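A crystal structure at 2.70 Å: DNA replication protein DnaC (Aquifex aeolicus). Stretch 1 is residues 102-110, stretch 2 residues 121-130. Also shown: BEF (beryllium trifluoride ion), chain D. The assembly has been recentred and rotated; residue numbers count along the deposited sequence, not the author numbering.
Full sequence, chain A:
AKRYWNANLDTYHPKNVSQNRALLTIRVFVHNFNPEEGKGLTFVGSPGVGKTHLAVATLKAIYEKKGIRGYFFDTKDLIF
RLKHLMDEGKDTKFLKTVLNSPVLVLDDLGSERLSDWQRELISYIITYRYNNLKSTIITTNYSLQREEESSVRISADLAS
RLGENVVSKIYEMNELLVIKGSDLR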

# COMPACT_ATOMS: atom_id res chain seq x y z
N PRO A 102 -0.70 -6.80 -11.34
CA PRO A 102 -0.85 -7.93 -10.42
C PRO A 102 -0.52 -7.56 -8.97
O PRO A 102 -1.14 -8.09 -8.05
N VAL A 103 0.45 -6.68 -8.78
CA VAL A 103 0.79 -6.17 -7.45
C VAL A 103 1.03 -4.68 -7.54
O VAL A 103 1.79 -4.22 -8.38
N LEU A 104 0.38 -3.91 -6.67
CA LEU A 104 0.56 -2.47 -6.64
C LEU A 104 0.79 -1.99 -5.22
O LEU A 104 0.09 -2.40 -4.29
N VAL A 105 1.80 -1.14 -5.06
CA VAL A 105 2.06 -0.50 -3.78
C VAL A 105 1.62 0.95 -3.86
O VAL A 105 2.14 1.72 -4.68
N LEU A 106 0.66 1.32 -3.03
CA LEU A 106 0.32 2.73 -2.82
C LEU A 106 0.94 3.21 -1.51
O LEU A 106 0.44 2.91 -0.43
N ASP A 107 2.06 3.93 -1.62
CA ASP A 107 2.85 4.31 -0.46
C ASP A 107 2.45 5.70 0.02
O ASP A 107 2.28 6.61 -0.79
N ASP A 108 2.33 5.85 1.34
CA ASP A 108 1.85 7.09 1.96
C ASP A 108 0.47 7.49 1.46
O ASP A 108 0.24 8.64 1.08
N LEU A 109 -0.45 6.53 1.46
CA LEU A 109 -1.78 6.72 0.89
C LEU A 109 -2.56 7.88 1.55
O LEU A 109 -2.90 7.82 2.74
N GLY A 110 -2.79 8.93 0.76
CA GLY A 110 -3.53 10.12 1.18
C GLY A 110 -3.35 10.49 2.64
O GLY A 110 -4.32 10.80 3.32
N LEU A 121 -9.48 9.81 -8.08
CA LEU A 121 -8.56 8.80 -8.57
C LEU A 121 -8.31 7.68 -7.57
O LEU A 121 -8.30 6.51 -7.94
N ILE A 122 -8.10 8.04 -6.30
CA ILE A 122 -7.86 7.06 -5.25
C ILE A 122 -9.05 6.09 -5.15
O ILE A 122 -8.86 4.87 -5.19
N SER A 123 -10.25 6.64 -5.05
CA SER A 123 -11.47 5.84 -5.07
C SER A 123 -11.61 5.00 -6.36
O SER A 123 -12.14 3.90 -6.32
N TYR A 124 -11.15 5.55 -7.48
CA TYR A 124 -11.22 4.84 -8.76
C TYR A 124 -10.27 3.64 -8.79
O TYR A 124 -10.69 2.53 -9.12
N ILE A 125 -9.01 3.87 -8.46
CA ILE A 125 -7.99 2.83 -8.49
C ILE A 125 -8.28 1.69 -7.50
O ILE A 125 -8.02 0.53 -7.78
N ILE A 126 -8.86 2.04 -6.36
CA ILE A 126 -9.14 1.07 -5.31
C ILE A 126 -10.42 0.25 -5.58
O ILE A 126 -10.47 -0.96 -5.32
N THR A 127 -11.45 0.90 -6.09
CA THR A 127 -12.69 0.21 -6.45
C THR A 127 -12.45 -0.79 -7.61
O THR A 127 -12.97 -1.90 -7.61
N TYR A 128 -11.64 -0.37 -8.58
CA TYR A 128 -11.28 -1.23 -9.69
C TYR A 128 -10.53 -2.48 -9.20
O TYR A 128 -10.88 -3.60 -9.58
N ARG A 129 -9.54 -2.26 -8.34
CA ARG A 129 -8.71 -3.35 -7.83
C ARG A 129 -9.46 -4.19 -6.80
O ARG A 129 -9.12 -5.36 -6.60
N TYR A 130 -10.46 -3.60 -6.16
CA TYR A 130 -11.43 -4.35 -5.33
C TYR A 130 -12.34 -5.25 -6.18
O TYR A 130 -12.54 -6.42 -5.86

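The most unusual feature of this otherwise aliphatic contact is a buried arginine that makes no hydrogen bond across it. Arg129 (chi1 m, chi2 t, chi3 p) points toward the strand and lays one face of its guanidinium against Leu104, with Arg129 NH2 3.5 Å from Leu104 CB. Arg129 NH2 also lies 3.5 Å from Leu104 N, but both are donors, so this is proximity without bonding. Arg129 NH1 and NH2 are each hydrogen-bonded to a residue just before or after one of the stretches. Arginine suits the place because its long methylene chain can cross an apolar layer while its flat head packs on a hydrocarbon.

The rest is aliphatic: buried leucines and isoleucines offer only hydrocarbon side chains, needing no polar partner. Leu104 (t, p) and Leu106 (m, t) both point toward the helix, as alternate strand residues do. Leu104 CD2 meets Ile125 CG2 at 4.2 Å, and Leu106 CD1 meets Ile126 CD1 at 4.3 Å. Further along stretch 1, Leu109 (t, p) leaves sideways, yet its forked end reaches both Ile122 and Ile126. All three isoleucines are m, t; Ile122 and Ile125 point toward stretch 1, while Ile126 leaves sideways and its end comes nearer. Gly110 suits its positive phi.

Asp108 OD1 lies 3.2 Å from F2 of the beryllium trifluoride.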

# COMPACT_ATOMS: atom_id res chain seq x y z
CB PRO A 102 0.17 -8.95 -10.96
CG PRO A 102 1.13 -8.15 -11.78
CD PRO A 102 0.30 -7.07 -12.39
CB VAL A 103 2.06 -6.85 -6.87
CG1 VAL A 103 2.45 -6.20 -5.56
CG2 VAL A 103 1.83 -8.33 -6.67
CB LEU A 104 -0.65 -1.76 -7.26
CG LEU A 104 -0.56 -0.23 -7.43
CD1 LEU A 104 0.39 0.17 -8.57
CD2 LEU A 104 -1.94 0.36 -7.67
CB VAL A 105 3.56 -0.56 -3.40
CG1 VAL A 105 3.76 -0.13 -1.95
CG2 VAL A 105 4.12 -1.94 -3.64
CB LEU A 106 -1.20 2.93 -2.79
CG LEU A 106 -2.02 2.52 -4.02
CD1 LEU A 106 -3.49 2.82 -3.79
CD2 LEU A 106 -1.53 3.22 -5.27
CB ASP A 107 4.34 4.26 -0.79
CG ASP A 107 5.22 4.24 0.45
OD1 ASP A 107 5.98 5.22 0.66
OD2 ASP A 107 5.16 3.26 1.23
CB ASP A 108 2.86 8.23 1.79
CG ASP A 108 3.51 8.64 3.11
OD1 ASP A 108 4.76 8.77 3.15
OD2 ASP A 108 2.77 8.84 4.10
CB LEU A 109 -2.59 5.41 0.92
CG LEU A 109 -4.03 5.42 0.38
CD1 LEU A 109 -4.12 5.85 -1.09
CD2 LEU A 109 -4.68 4.06 0.55
CB LEU A 121 -7.23 9.44 -8.97
CG LEU A 121 -7.16 10.03 -10.37
CD1 LEU A 121 -6.00 11.00 -10.46
CD2 LEU A 121 -7.02 8.92 -11.40
CB ILE A 122 -7.60 7.73 -3.90
CG1 ILE A 122 -6.24 8.45 -3.92
CG2 ILE A 122 -7.61 6.71 -2.78
CD1 ILE A 122 -6.08 9.49 -2.82
CB SER A 123 -12.70 6.72 -4.89
OG SER A 123 -13.87 5.93 -4.81
CB TYR A 124 -10.88 5.79 -9.91
CG TYR A 124 -10.92 5.15 -11.28
CD1 TYR A 124 -11.96 4.31 -11.65
CD2 TYR A 124 -9.93 5.43 -12.22
CE1 TYR A 124 -12.00 3.73 -12.93
CE2 TYR A 124 -9.97 4.86 -13.49
CZ TYR A 124 -11.01 4.01 -13.84
OH TYR A 124 -11.05 3.44 -15.09
CB ILE A 125 -6.58 3.43 -8.24
CG1 ILE A 125 -6.13 4.23 -9.47
CG2 ILE A 125 -5.58 2.35 -7.89
CD1 ILE A 125 -4.87 5.07 -9.23
CB ILE A 126 -9.17 1.74 -3.93
CG1 ILE A 126 -7.74 2.02 -3.48
CG2 ILE A 126 -9.89 0.86 -2.91
CD1 ILE A 126 -7.61 3.17 -2.55
CB THR A 127 -13.81 1.21 -6.80
OG1 THR A 127 -14.02 2.07 -5.67
CG2 THR A 127 -15.09 0.51 -7.12
CB TYR A 128 -10.42 -0.46 -10.68
CG TYR A 128 -10.15 -1.20 -11.96
CD1 TYR A 128 -11.02 -1.09 -13.05
CD2 TYR A 128 -9.02 -2.00 -12.09
CE1 TYR A 128 -10.77 -1.77 -14.23
CE2 TYR A 128 -8.76 -2.68 -13.27
CZ TYR A 128 -9.64 -2.57 -14.34
OH TYR A 128 -9.37 -3.24 -15.51
CB ARG A 129 -7.41 -2.80 -7.25
CG ARG A 129 -6.50 -2.17 -8.31
CD ARG A 129 -5.20 -1.65 -7.74
NE ARG A 129 -4.27 -2.74 -7.41
CZ ARG A 129 -3.61 -3.46 -8.32
NH1 ARG A 129 -3.79 -3.22 -9.61
NH2 ARG A 129 -2.80 -4.44 -7.93
CB TYR A 130 -12.28 -3.38 -4.50
CG TYR A 130 -13.35 -4.03 -3.65
CD1 TYR A 130 -13.03 -4.66 -2.45
CD2 TYR A 130 -14.69 -4.00 -4.03
CE1 TYR A 130 -14.01 -5.25 -1.66
CE2 TYR A 130 -15.68 -4.59 -3.24
CZ TYR A 130 -15.33 -5.21 -2.06
OH TYR A 130 -16.29 -5.81 -1.28
BE BEF D . 6.47 7.32 6.44
F1 BEF D . 5.48 6.64 7.72
F2 BEF D . 6.47 6.59 4.82
F3 BEF D . 7.78 8.40 6.92